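Local coordinates for protein putative NAD(P)H nitroreductase MhqN (Bacillus subtilis, PDB 3BEM) that binds FMN as a homodimeric flavoprotein of the nitroreductase family and may reduce nitro compounds with NAD(P)H, possibly contributing to the degradation of aromatic compounds, at residues His18-Arg23 against Phe154-Ala159; Ser27-Gly32 against Gln80-Ser85; Ile35-Leu40 against Thr63-Asp68; Ala161-Cys166 against Ile192-Glu197. The protein carries 3 engineered substitutions. One frame throughout, in Å; residues are numbered along the deposited sequence.

Interaction 1. Residues His18-Arg23 against Phe154-Ala159. Engineered in segment 154-159: Ala159 (natural residue Lys). With FMN (flavin mononucleotide), chain G.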
# COMPACT_ATOMS: atom_id res chain seq x y z
N HIS B 18 -18.72 2.71 2.59
CA HIS B 18 -19.36 1.41 2.41
C HIS B 18 -18.41 0.36 1.78
O HIS B 18 -18.33 -0.78 2.24
CB HIS B 18 -20.60 1.56 1.54
CG HIS B 18 -21.37 0.30 1.41
ND1 HIS B 18 -22.03 -0.28 2.46
CD2 HIS B 18 -21.54 -0.53 0.35
CE1 HIS B 18 -22.60 -1.40 2.06
NE2 HIS B 18 -22.32 -1.57 0.78
N LEU B 19 -17.69 0.75 0.74
CA LEU B 19 -16.74 -0.16 0.09
C LEU B 19 -15.75 -0.68 1.13
O LEU B 19 -15.47 -1.90 1.19
CB LEU B 19 -15.98 0.57 -1.06
CG LEU B 19 -15.03 -0.31 -1.88
CD1 LEU B 19 -15.76 -1.37 -2.70
CD2 LEU B 19 -14.19 0.58 -2.78
N VAL B 20 -15.15 0.24 1.90
CA VAL B 20 -14.15 -0.12 2.90
C VAL B 20 -14.73 -1.02 4.02
O VAL B 20 -14.12 -1.99 4.47
CB VAL B 20 -13.50 1.15 3.49
CG1 VAL B 20 -12.60 0.85 4.66
CG2 VAL B 20 -12.74 1.92 2.36
N ASN B 21 -15.91 -0.67 4.48
CA ASN B 21 -16.59 -1.50 5.48
C ASN B 21 -16.92 -2.88 5.01
O ASN B 21 -16.88 -3.82 5.80
CB ASN B 21 -17.77 -0.77 6.09
CG ASN B 21 -17.31 0.06 7.22
OD1 ASN B 21 -17.12 -0.47 8.30
ND2 ASN B 21 -16.98 1.34 6.96
N GLU B 22 -17.22 -3.04 3.74
CA GLU B 22 -17.60 -4.35 3.22
C GLU B 22 -16.40 -5.27 2.89
O GLU B 22 -16.57 -6.49 2.88
CB GLU B 22 -18.52 -4.16 2.02
CG GLU B 22 -19.84 -3.57 2.48
N ARG B 23 -15.20 -4.70 2.74
CA ARG B 23 -13.99 -5.48 2.40
C ARG B 23 -13.48 -6.28 3.60
O ARG B 23 -13.12 -5.71 4.61
CB ARG B 23 -12.89 -4.57 1.89
CG ARG B 23 -11.65 -5.30 1.41
CD ARG B 23 -10.33 -4.62 1.70
NE ARG B 23 -10.11 -4.47 3.16
CZ ARG B 23 -9.67 -5.44 3.95
NH1 ARG B 23 -9.36 -6.68 3.50
NH2 ARG B 23 -9.56 -5.16 5.24
N PHE B 154 -5.26 -2.72 -5.82
CA PHE B 154 -5.84 -3.96 -6.40
C PHE B 154 -7.01 -4.49 -5.55
O PHE B 154 -8.07 -4.81 -6.07
CB PHE B 154 -4.81 -5.07 -6.60
CG PHE B 154 -5.43 -6.33 -7.19
CD1 PHE B 154 -5.74 -6.39 -8.54
CD2 PHE B 154 -5.89 -7.34 -6.37
CE1 PHE B 154 -6.40 -7.48 -9.06
CE2 PHE B 154 -6.57 -8.43 -6.88
CZ PHE B 154 -6.81 -8.49 -8.24
N MSE B 155 -6.78 -4.63 -4.26
CA MSE B 155 -7.78 -5.19 -3.37
C MSE B 155 -9.08 -4.34 -3.35
O MSE B 155 -10.15 -4.91 -3.30
CB MSE B 155 -7.17 -5.47 -1.98
CG MSE B 155 -6.17 -6.56 -2.05
SE MSE B 155 -5.64 -6.99 -0.21
CE MSE B 155 -4.22 -5.65 -0.01
N LEU B 156 -8.96 -3.00 -3.31
CA LEU B 156 -10.15 -2.14 -3.35
C LEU B 156 -10.86 -2.21 -4.71
O LEU B 156 -12.10 -2.21 -4.75
CB LEU B 156 -9.82 -0.72 -2.98
CG LEU B 156 -9.50 -0.58 -1.46
CD1 LEU B 156 -8.74 0.75 -1.30
CD2 LEU B 156 -10.76 -0.72 -0.56
N SER B 157 -10.09 -2.34 -5.79
CA SER B 157 -10.68 -2.57 -7.13
C SER B 157 -11.49 -3.88 -7.16
O SER B 157 -12.60 -3.95 -7.65
CB SER B 157 -9.59 -2.59 -8.20
OG SER B 157 -8.86 -1.36 -8.23
N ALA B 158 -10.89 -4.95 -6.64
CA ALA B 158 -11.56 -6.23 -6.55
C ALA B 158 -12.85 -6.16 -5.77
O ALA B 158 -13.88 -6.64 -6.20
CB ALA B 158 -10.60 -7.27 -5.98
N ALA B 159 -12.80 -5.46 -4.65
CA ALA B 159 -13.96 -5.28 -3.80
C ALA B 159 -15.06 -4.52 -4.52
O ALA B 159 -16.23 -4.89 -4.47
CB ALA B 159 -13.57 -4.53 -2.50
N1 FMN G . -4.18 -13.99 5.87
C2 FMN G . -3.95 -15.33 5.74
O2 FMN G . -4.90 -16.09 5.93
N3 FMN G . -2.71 -15.80 5.39
C4 FMN G . -1.62 -14.96 5.22
O4 FMN G . -0.56 -15.45 4.78
C4A FMN G . -1.86 -13.59 5.35
N5 FMN G . -0.80 -12.69 5.21
C5A FMN G . -1.10 -11.34 5.24
C6 FMN G . -0.06 -10.44 4.96
C7 FMN G . -0.33 -9.06 4.96
C7M FMN G . 0.73 -8.15 4.36
C8 FMN G . -1.59 -8.58 5.25
C8M FMN G . -1.96 -7.15 4.85
C9 FMN G . -2.62 -9.46 5.58
C9A FMN G . -2.39 -10.84 5.54
N10 FMN G . -3.42 -11.75 5.82
C10 FMN G . -3.14 -13.11 5.67
C1' FMN G . -4.74 -11.25 6.28
C2' FMN G . -4.77 -10.65 7.68
O2' FMN G . -4.83 -11.71 8.62
C3' FMN G . -6.01 -9.77 7.78
O3' FMN G . -5.84 -8.67 6.84
C4' FMN G . -6.33 -9.28 9.20
O4' FMN G . -6.61 -10.41 10.05
C5' FMN G . -7.55 -8.32 9.16
O5' FMN G . -8.73 -8.94 8.58
P FMN G . -9.71 -7.99 7.74
O1P FMN G . -10.20 -6.93 8.67
O2P FMN G . -8.78 -7.53 6.68
O3P FMN G . -10.83 -8.88 7.24
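Leu19 makes the tight part of this crossing between helix 12-22 and helix 136-161. Its CG stands anti to the backbone N (chi1 -176°), which carries both methyls onto the second helix: CD1 lies 3.8 Å from CB of Ala159, an engineered residue that is Lys in the natural protein, while CD2 rests over the backbone at 4.0 Å from Leu156 O. The two leucines meet more loosely, Leu19 CD2 to Leu156 CD2 being 4.3 Å, and Val20 adds CG2 against the same Leu156 methyl. The short segments 18-22 and 154-159 cross almost at right angles (99°), their axes 10.1 Å apart. In the nitroreductase fold, whose dimer binds FMN at the subunit interface, the end of helix 12-22 brings Arg23 to the cofactor. Arg23 lies just past that helix, and its chain bends at chi2 and chi3 to turn the guanidinium edge to the phosphate; NH2 donates to FMN O2P at 2.9 Å, nearly straight (163°), whereas the bond from NH1 to the same oxygen is weak. NH2 also reaches Leu49 O of the second subunit. By contrast, His18 and Asn21 lie on the exposed side of helix 12-22.

Interaction 2. Residues Ser27-Gly32 against Gln80-Ser85; sequences SNFLSG and QYKVVS. With FMN (flavin mononucleotide), chain G.
Ser27 opens the loop segment 27-32 beside the amine of Lys82, whose NZ comes within 3.7 Å of Ser27 CA. Its carbonyl is tied to that amine through one water, which donates to Ser27 O and accepts from Lys82 NZ at 2.8 Å. Asn28 turns its side chain away, and Phe29 follows as the main apolar element. With CG anti to the carbonyl carbon (chi1 -63°), its ring crosses the Lys82 chain obliquely, CD2 and CE2 each 4.0 Å from Lys82 CB, and Ser85 OG lies at the ring edge. A second water joins Phe29 N to Ser85 OG, 2.7 Å from the hydroxyl, while Phe29 O packs on Ser85 CB. Leu30 directs its side chain away from helix 82-85, its backbone pairing with Lys196. Facing this loop, segment 80-85 contributes to the pyrimidine end of the FMN site of this nitroreductase-family protein. Gln80 reads that ring with both ends of its amide: OE1 accepts from FMN N3 at 2.9 Å (161°), and NE2 donates to FMN O4 at 3.2 Å. A leucine here would lose both of these bonds and would probably loosen the hold on the pyrimidine edge. Lys82 runs from CG in the crowded position (chi1 71°) through a bend at chi3 to place NZ 2.8 Å from FMN O2; the amine also donates to Ala26 O. A positive charge at O2 would be expected to stabilise negative charge building up on the N1-C2 side of a reduced flavin.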
# COMPACT_ATOMS: atom_id res chain seq x y z
N SER B 27 -11.11 -15.85 4.42
CA SER B 27 -10.50 -17.03 5.05
C SER B 27 -10.71 -18.30 4.23
O SER B 27 -9.92 -19.23 4.37
CB SER B 27 -10.99 -17.23 6.49
OG SER B 27 -12.39 -17.37 6.52
N ASN B 28 -11.75 -18.31 3.41
CA ASN B 28 -12.09 -19.44 2.55
C ASN B 28 -12.46 -18.89 1.20
O ASN B 28 -12.75 -17.69 1.09
CB ASN B 28 -13.29 -20.23 3.12
CG ASN B 28 -14.62 -19.41 3.16
OD1 ASN B 28 -15.46 -19.44 2.20
ND2 ASN B 28 -14.85 -18.73 4.29
N PHE B 29 -12.46 -19.74 0.18
CA PHE B 29 -13.11 -19.42 -1.08
C PHE B 29 -13.99 -20.59 -1.50
O PHE B 29 -13.70 -21.74 -1.14
CB PHE B 29 -12.08 -19.12 -2.17
CG PHE B 29 -11.25 -17.94 -1.90
CD1 PHE B 29 -11.80 -16.67 -2.07
CD2 PHE B 29 -9.92 -18.05 -1.54
CE1 PHE B 29 -11.04 -15.53 -1.85
CE2 PHE B 29 -9.17 -16.97 -1.25
CZ PHE B 29 -9.71 -15.67 -1.46
N LEU B 30 -15.02 -20.27 -2.29
CA LEU B 30 -15.97 -21.20 -2.86
C LEU B 30 -15.64 -21.59 -4.31
O LEU B 30 -15.16 -20.80 -5.10
CB LEU B 30 -17.38 -20.62 -2.84
CG LEU B 30 -18.03 -20.39 -1.46
CD1 LEU B 30 -19.31 -19.58 -1.63
CD2 LEU B 30 -18.33 -21.71 -0.75
N SER B 31 -15.94 -22.86 -4.64
CA SER B 31 -15.78 -23.36 -6.02
C SER B 31 -16.93 -22.85 -6.85
O SER B 31 -17.96 -22.43 -6.30
CB SER B 31 -15.68 -24.91 -6.02
OG SER B 31 -14.53 -25.32 -5.23
N GLY B 32 -16.72 -22.83 -8.18
CA GLY B 32 -17.74 -22.45 -9.13
C GLY B 32 -17.83 -20.98 -9.44
O GLY B 32 -18.85 -20.52 -10.00
N GLN B 80 -1.32 -23.30 2.86
CA GLN B 80 -2.62 -22.65 2.93
C GLN B 80 -3.52 -23.06 1.77
O GLN B 80 -3.29 -22.74 0.60
CB GLN B 80 -2.44 -21.15 2.97
CG GLN B 80 -1.70 -20.66 4.21
CD GLN B 80 -1.69 -19.15 4.28
OE1 GLN B 80 -2.73 -18.54 4.50
NE2 GLN B 80 -0.52 -18.54 4.02
N TYR B 81 -4.59 -23.74 2.14
CA TYR B 81 -5.51 -24.30 1.16
C TYR B 81 -6.23 -23.27 0.32
O TYR B 81 -6.61 -23.55 -0.83
CB TYR B 81 -6.54 -25.13 1.89
CG TYR B 81 -7.52 -25.76 0.94
CD1 TYR B 81 -7.13 -26.79 0.11
CD2 TYR B 81 -8.84 -25.32 0.89
CE1 TYR B 81 -8.03 -27.36 -0.79
CE2 TYR B 81 -9.73 -25.87 -0.01
CZ TYR B 81 -9.32 -26.89 -0.83
OH TYR B 81 -10.23 -27.46 -1.69
N LYS B 82 -6.38 -22.05 0.84
CA LYS B 82 -7.01 -21.00 0.03
C LYS B 82 -6.31 -20.72 -1.33
O LYS B 82 -6.96 -20.24 -2.25
CB LYS B 82 -7.24 -19.72 0.87
CG LYS B 82 -6.00 -18.98 1.22
CD LYS B 82 -6.31 -17.74 2.15
CE LYS B 82 -6.42 -18.12 3.56
NZ LYS B 82 -6.92 -16.95 4.26
N VAL B 83 -5.02 -21.04 -1.48
CA VAL B 83 -4.37 -20.95 -2.78
C VAL B 83 -5.06 -21.88 -3.79
O VAL B 83 -5.22 -21.51 -4.97
CB VAL B 83 -2.84 -21.24 -2.69
CG1 VAL B 83 -2.26 -21.57 -4.04
CG2 VAL B 83 -2.10 -20.06 -2.10
N VAL B 84 -5.49 -23.05 -3.33
CA VAL B 84 -6.19 -24.04 -4.19
C VAL B 84 -7.65 -23.65 -4.48
O VAL B 84 -8.09 -23.71 -5.63
CB VAL B 84 -6.07 -25.45 -3.54
CG1 VAL B 84 -6.90 -26.53 -4.30
CG2 VAL B 84 -4.59 -25.83 -3.45
N SER B 85 -8.38 -23.25 -3.44
CA SER B 85 -9.82 -22.96 -3.58
C SER B 85 -10.09 -21.62 -4.28
O SER B 85 -11.15 -21.41 -4.82
CB SER B 85 -10.52 -22.95 -2.24
OG SER B 85 -9.89 -22.01 -1.37
N1 FMN G . -4.18 -13.99 5.87
C2 FMN G . -3.95 -15.33 5.74
O2 FMN G . -4.90 -16.09 5.93
N3 FMN G . -2.71 -15.80 5.39
C4 FMN G . -1.62 -14.96 5.22
O4 FMN G . -0.56 -15.45 4.78
C4A FMN G . -1.86 -13.59 5.35
N5 FMN G . -0.80 -12.69 5.21
C5A FMN G . -1.10 -11.34 5.24
C6 FMN G . -0.06 -10.44 4.96
C7 FMN G . -0.33 -9.06 4.96
C7M FMN G . 0.73 -8.15 4.36
C8 FMN G . -1.59 -8.58 5.25
C8M FMN G . -1.96 -7.15 4.85
C9 FMN G . -2.62 -9.46 5.58
C9A FMN G . -2.39 -10.84 5.54
N10 FMN G . -3.42 -11.75 5.82
C10 FMN G . -3.14 -13.11 5.67
C1' FMN G . -4.74 -11.25 6.28
C2' FMN G . -4.77 -10.65 7.68
O2' FMN G . -4.83 -11.71 8.62
C3' FMN G . -6.01 -9.77 7.78
O3' FMN G . -5.84 -8.67 6.84
C4' FMN G . -6.33 -9.28 9.20
O4' FMN G . -6.61 -10.41 10.05
C5' FMN G . -7.55 -8.32 9.16
O5' FMN G . -8.73 -8.94 8.58
P FMN G . -9.71 -7.99 7.74
O1P FMN G . -10.20 -6.93 8.67
O2P FMN G . -8.78 -7.53 6.68
O3P FMN G . -10.83 -8.88 7.24
O HOH W 1 -7.71 -18.80 6.27
O HOH W 2 -10.81 -22.23 1.11

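Interaction 3. Residues Ile35-Leu40 against Thr63-Asp68. With PGO (S-1,2-propanediol), chain H.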
# COMPACT_ATOMS: atom_id res chain seq x y z
N ILE B 35 -12.78 -16.81 -12.51
CA ILE B 35 -12.45 -15.43 -12.86
C ILE B 35 -11.72 -15.39 -14.19
O ILE B 35 -10.93 -16.29 -14.47
CB ILE B 35 -11.65 -14.77 -11.72
CG1 ILE B 35 -11.67 -13.23 -11.83
CG2 ILE B 35 -10.23 -15.24 -11.69
CD1 ILE B 35 -11.05 -12.46 -10.64
N THR B 36 -12.03 -14.39 -15.02
CA THR B 36 -11.47 -14.32 -16.36
C THR B 36 -10.41 -13.24 -16.44
O THR B 36 -10.33 -12.34 -15.58
CB THR B 36 -12.57 -14.04 -17.38
OG1 THR B 36 -13.07 -12.70 -17.25
CG2 THR B 36 -13.72 -15.03 -17.20
N LYS B 37 -9.57 -13.33 -17.47
CA LYS B 37 -8.64 -12.25 -17.77
C LYS B 37 -9.38 -10.92 -17.95
O LYS B 37 -8.85 -9.86 -17.55
CB LYS B 37 -7.77 -12.58 -19.00
CG LYS B 37 -6.82 -13.73 -18.77
CD LYS B 37 -5.95 -14.02 -20.01
CE LYS B 37 -5.21 -15.34 -19.90
NZ LYS B 37 -4.41 -15.60 -21.14
N GLU B 38 -10.59 -10.93 -18.51
CA GLU B 38 -11.39 -9.70 -18.65
C GLU B 38 -11.76 -9.08 -17.28
O GLU B 38 -11.66 -7.87 -17.09
CB GLU B 38 -12.66 -9.97 -19.45
CG GLU B 38 -12.42 -10.32 -20.93
CD GLU B 38 -13.36 -11.39 -21.45
OE1 GLU B 38 -14.12 -11.98 -20.66
OE2 GLU B 38 -13.34 -11.66 -22.65
N ASP B 39 -12.22 -9.92 -16.34
CA ASP B 39 -12.52 -9.45 -14.97
C ASP B 39 -11.31 -8.75 -14.39
O ASP B 39 -11.41 -7.68 -13.78
CB ASP B 39 -12.84 -10.62 -14.05
CG ASP B 39 -14.15 -11.33 -14.39
OD1 ASP B 39 -15.14 -10.65 -14.74
OD2 ASP B 39 -14.21 -12.59 -14.27
N LEU B 40 -10.17 -9.40 -14.52
CA LEU B 40 -8.95 -8.95 -13.91
C LEU B 40 -8.38 -7.72 -14.60
O LEU B 40 -7.92 -6.79 -13.95
CB LEU B 40 -7.92 -10.08 -13.87
CG LEU B 40 -8.23 -11.14 -12.75
CD1 LEU B 40 -7.70 -12.50 -13.11
CD2 LEU B 40 -7.79 -10.64 -11.36
N THR B 63 -0.26 -13.49 -12.50
CA THR B 63 -1.62 -13.89 -12.16
C THR B 63 -1.87 -15.34 -12.59
O THR B 63 -1.87 -15.65 -13.79
CB THR B 63 -2.66 -12.96 -12.82
OG1 THR B 63 -2.35 -11.60 -12.48
CG2 THR B 63 -4.07 -13.31 -12.39
N VAL B 64 -2.06 -16.20 -11.59
CA VAL B 64 -2.14 -17.64 -11.82
C VAL B 64 -3.60 -18.08 -11.79
O VAL B 64 -4.26 -18.04 -10.74
CB VAL B 64 -1.33 -18.45 -10.78
CG1 VAL B 64 -1.30 -19.95 -11.16
CG2 VAL B 64 0.11 -17.84 -10.65
N LEU B 65 -4.07 -18.53 -12.96
CA LEU B 65 -5.43 -19.05 -13.13
C LEU B 65 -5.37 -20.56 -13.23
O LEU B 65 -6.34 -21.28 -12.94
CB LEU B 65 -6.05 -18.45 -14.41
CG LEU B 65 -6.11 -16.92 -14.55
CD1 LEU B 65 -6.51 -16.49 -15.98
CD2 LEU B 65 -7.06 -16.38 -13.55
N ASP B 66 -4.22 -21.07 -13.64
CA ASP B 66 -4.07 -22.52 -13.85
C ASP B 66 -4.18 -23.31 -12.55
O ASP B 66 -3.37 -23.15 -11.64
CB ASP B 66 -2.74 -22.82 -14.55
CG ASP B 66 -2.63 -24.28 -14.97
OD1 ASP B 66 -2.31 -25.14 -14.13
OD2 ASP B 66 -2.91 -24.57 -16.15
N GLN B 67 -5.16 -24.21 -12.47
CA GLN B 67 -5.40 -24.91 -11.24
C GLN B 67 -4.24 -25.85 -10.85
O GLN B 67 -3.93 -26.03 -9.68
CB GLN B 67 -6.74 -25.63 -11.30
CG GLN B 67 -7.17 -26.20 -9.99
CD GLN B 67 -7.35 -25.16 -8.88
OE1 GLN B 67 -7.44 -23.96 -9.11
NE2 GLN B 67 -7.43 -25.66 -7.67
N ASP B 68 -3.57 -26.43 -11.84
CA ASP B 68 -2.45 -27.30 -11.50
C ASP B 68 -1.33 -26.50 -10.84
O ASP B 68 -0.70 -26.95 -9.88
CB ASP B 68 -1.91 -27.98 -12.76
CG ASP B 68 -0.78 -28.95 -12.46
OD1 ASP B 68 -1.00 -29.89 -11.68
OD2 ASP B 68 0.32 -28.76 -13.01
C1 PGO H . -10.68 -19.96 -12.80
C2 PGO H . -9.65 -19.65 -13.89
C3 PGO H . -9.10 -20.95 -14.52
O1 PGO H . -10.93 -18.85 -11.93
O2 PGO H . -10.25 -18.80 -14.89
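Leu65, just past the end of strand 59-64, supplies the central side chain of this contact. Its CB rests 3.8 Å from C2 of a bound propanediol, probably taken up from the crystallisation liquor. From there CG stands anti to the carbonyl carbon (chi1 -56°), and the two methyls part toward different residues of segment 35-40. CD1 lies 3.9 Å from Lys37 CG, on the aliphatic base of an extended and exposed lysine chain. CD2 meets Ile35 CG2 at 3.8 Å, the two side chains crossing at about a right angle, and also touches Leu40 CD1 tip to tip at 4.0 Å. The same Leu40 methyl reaches Thr63 CG2, again tip to tip, so it bridges two residues of segment 63-68.

Polar groups serve the helix end and the diol. Thr36 is the N-cap of helix 37-47: its OG1 accepts from Asp39 N at 3.0 Å, and Asp39 OD2 accepts in return from Thr36 N at 2.9 Å, completing a capping box. OD2 is approached from above the carboxylate plane. Ile35 grips the diol with both backbone groups, N donating to O1 and O accepting from O2 at 2.6 Å.

The contact thus lays the first turn of helix 37-47 against the end of strand 59-64, beside Ala88 of strand 88-95, where Tyr217 of the second subunit packs on Leu40, Thr63 and Leu65.

Interaction 4. Residues Ala161-Cys166 against Ile192-Glu197. Engineered in segment 161-166: Ala161 (natural residue Lys). With FMN (flavin mononucleotide), chain G.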
# COMPACT_ATOMS: atom_id res chain seq x y z
N ALA B 161 -15.51 -4.52 -7.59
CA ALA B 161 -16.01 -5.38 -8.66
C ALA B 161 -16.81 -6.55 -8.15
O ALA B 161 -17.42 -7.26 -8.96
CB ALA B 161 -14.84 -5.86 -9.58
N GLY B 162 -16.92 -6.66 -6.83
CA GLY B 162 -17.71 -7.70 -6.22
C GLY B 162 -16.97 -8.98 -5.88
O GLY B 162 -17.62 -10.01 -5.56
N TRP B 163 -15.65 -8.93 -5.85
CA TRP B 163 -14.83 -10.09 -5.52
C TRP B 163 -14.23 -9.95 -4.11
O TRP B 163 -13.98 -8.83 -3.62
CB TRP B 163 -13.72 -10.25 -6.54
CG TRP B 163 -14.18 -10.62 -7.89
CD1 TRP B 163 -14.58 -9.76 -8.89
CD2 TRP B 163 -14.32 -11.94 -8.43
NE1 TRP B 163 -14.96 -10.47 -10.00
CE2 TRP B 163 -14.80 -11.81 -9.76
CE3 TRP B 163 -14.08 -13.22 -7.92
CZ2 TRP B 163 -15.05 -12.92 -10.57
CZ3 TRP B 163 -14.32 -14.31 -8.72
CH2 TRP B 163 -14.81 -14.16 -10.04
N ASP B 164 -13.92 -11.09 -3.50
CA ASP B 164 -13.18 -11.12 -2.23
C ASP B 164 -11.70 -11.41 -2.47
O ASP B 164 -11.34 -12.09 -3.41
CB ASP B 164 -13.78 -12.19 -1.33
CG ASP B 164 -15.23 -11.90 -1.05
OD1 ASP B 164 -15.54 -10.77 -0.56
OD2 ASP B 164 -16.07 -12.75 -1.39
N THR B 165 -10.85 -10.89 -1.60
CA THR B 165 -9.39 -11.15 -1.68
C THR B 165 -8.86 -11.44 -0.29
O THR B 165 -9.55 -11.22 0.71
CB THR B 165 -8.57 -10.00 -2.31
OG1 THR B 165 -8.72 -8.80 -1.51
CG2 THR B 165 -8.94 -9.73 -3.76
N CYS B 166 -7.68 -12.07 -0.25
CA CYS B 166 -6.91 -12.23 0.99
C CYS B 166 -5.47 -11.92 0.63
O CYS B 166 -4.88 -12.62 -0.16
CB CYS B 166 -7.05 -13.62 1.56
SG CYS B 166 -6.30 -13.64 3.22
N ILE B 192 -1.77 -12.47 -3.28
CA ILE B 192 -3.17 -12.14 -3.07
C ILE B 192 -4.00 -13.21 -3.72
O ILE B 192 -3.89 -13.41 -4.94
CB ILE B 192 -3.56 -10.78 -3.69
CG1 ILE B 192 -2.65 -9.66 -3.11
CG2 ILE B 192 -5.04 -10.47 -3.41
CD1 ILE B 192 -2.82 -8.30 -3.82
N THR B 193 -4.85 -13.85 -2.93
CA THR B 193 -5.87 -14.72 -3.50
C THR B 193 -7.11 -13.92 -3.77
O THR B 193 -7.44 -12.98 -3.03
CB THR B 193 -6.19 -15.93 -2.61
OG1 THR B 193 -6.30 -15.55 -1.25
CG2 THR B 193 -5.15 -16.99 -2.76
N ILE B 194 -7.85 -14.31 -4.82
CA ILE B 194 -9.10 -13.66 -5.18
C ILE B 194 -10.14 -14.74 -5.47
O ILE B 194 -9.82 -15.81 -5.99
CB ILE B 194 -8.90 -12.69 -6.39
CG1 ILE B 194 -10.19 -11.93 -6.66
CG2 ILE B 194 -8.41 -13.47 -7.66
CD1 ILE B 194 -10.01 -10.78 -7.62
N GLY B 195 -11.40 -14.48 -5.11
CA GLY B 195 -12.46 -15.40 -5.32
C GLY B 195 -13.72 -14.93 -4.66
O GLY B 195 -13.88 -13.74 -4.46
N LYS B 196 -14.61 -15.87 -4.34
CA LYS B 196 -15.88 -15.56 -3.66
C LYS B 196 -15.86 -16.33 -2.35
O LYS B 196 -15.70 -17.57 -2.34
CB LYS B 196 -17.08 -15.95 -4.50
CG LYS B 196 -17.19 -15.23 -5.87
CD LYS B 196 -17.35 -13.71 -5.81
CE LYS B 196 -17.52 -13.10 -7.26
NZ LYS B 196 -18.81 -13.34 -7.92
N GLU B 197 -16.02 -15.60 -1.25
CA GLU B 197 -16.10 -16.21 0.08
C GLU B 197 -17.56 -16.43 0.45
O GLU B 197 -18.38 -15.59 0.13
CB GLU B 197 -15.39 -15.32 1.10
CG GLU B 197 -15.51 -15.82 2.52
CD GLU B 197 -14.56 -15.19 3.47
OE1 GLU B 197 -14.55 -13.95 3.56
OE2 GLU B 197 -13.86 -15.95 4.19
N1 FMN G . -4.18 -13.99 5.87
C2 FMN G . -3.95 -15.33 5.74
O2 FMN G . -4.90 -16.09 5.93
N3 FMN G . -2.71 -15.80 5.39
C4 FMN G . -1.62 -14.96 5.22
O4 FMN G . -0.56 -15.45 4.78
C4A FMN G . -1.86 -13.59 5.35
N5 FMN G . -0.80 -12.69 5.21
C5A FMN G . -1.10 -11.34 5.24
C6 FMN G . -0.06 -10.44 4.96
C7 FMN G . -0.33 -9.06 4.96
C7M FMN G . 0.73 -8.15 4.36
C8 FMN G . -1.59 -8.58 5.25
C8M FMN G . -1.96 -7.15 4.85
C9 FMN G . -2.62 -9.46 5.58
C9A FMN G . -2.39 -10.84 5.54
N10 FMN G . -3.42 -11.75 5.82
C10 FMN G . -3.14 -13.11 5.67
C1' FMN G . -4.74 -11.25 6.28
C2' FMN G . -4.77 -10.65 7.68
O2' FMN G . -4.83 -11.71 8.62
C3' FMN G . -6.01 -9.77 7.78
O3' FMN G . -5.84 -8.67 6.84
C4' FMN G . -6.33 -9.28 9.20
O4' FMN G . -6.61 -10.41 10.05
C5' FMN G . -7.55 -8.32 9.16
O5' FMN G . -8.73 -8.94 8.58
P FMN G . -9.71 -7.99 7.74
O1P FMN G . -10.20 -6.93 8.67
O2P FMN G . -8.78 -7.53 6.68
O3P FMN G . -10.83 -8.88 7.24
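Strands 164-168 and 186-195 pair antiparallel at one side of the central sheet of the nitroreductase fold. Two hydrogen-bonded pairs flank the non-hydrogen-bonded pair Thr165-Ile194. In the first, Asp164 N donates to Gly195 O at 2.8 Å, nearly along the C=O axis, and Gly195 N returns a bond to Asp164 O. In the second, Cys166 N gives to Thr193 O, while Cys166 O takes Thr193 N at 3.0 Å from above its carbonyl plane, with a weak bond from Thr193 OG1 in addition. Just past the Asp164-Gly195 pair a side chain takes over: Asp164 OD2 accepts Glu197 N at 2.9 Å along an almost straight line (175°). Asp164 OD1 forms a salt bridge with Arg202, which also pairs with Glu197 OE1 and so probably eases the proximity of the two acids; Glu197 OE2 accepts from Ser27 N and Asn28 N.

At the outer end Lys196, bent at chi2 and chi4, lays CE over one face of the Trp163 six-membered ring, 3.6 Å from its centroid, with NZ in a cation-pi position at 4.5 Å. Trp163 CB packs against Ile194 CD1. An alanine here would lose the indole face and would probably leave the lysine end less well fixed. Toward the flavin, Cys166 carries SG anti to the backbone N (chi1 -170°), setting the sulfur 3.4 Å from FMN N1.

How the interactions relate
Along the chain, interactions 2 and 3 fall within the span bracketed by interaction 1, and interaction 4 follows it. Interaction 4 lies about 10 Å, centre to centre, from both interactions 1 and 2: helix 136-161 is followed in the chain by strand 164-168, with Ala158 packed on Thr165 and Ile194, while Phe29 packs on Thr193 and Gly195. Interaction 3, about 12 Å from interaction 4, reaches the same sheet, and Ile35 packs on Trp163 and Ile194. Interactions 1, 2 and 4 converge on FMN, bringing phosphate, pyrimidine and N1 contacts from separate helix, loop and strand elements. Interactions 1 and 3 meet the second subunit at several residues, interaction 4 only through Ala161.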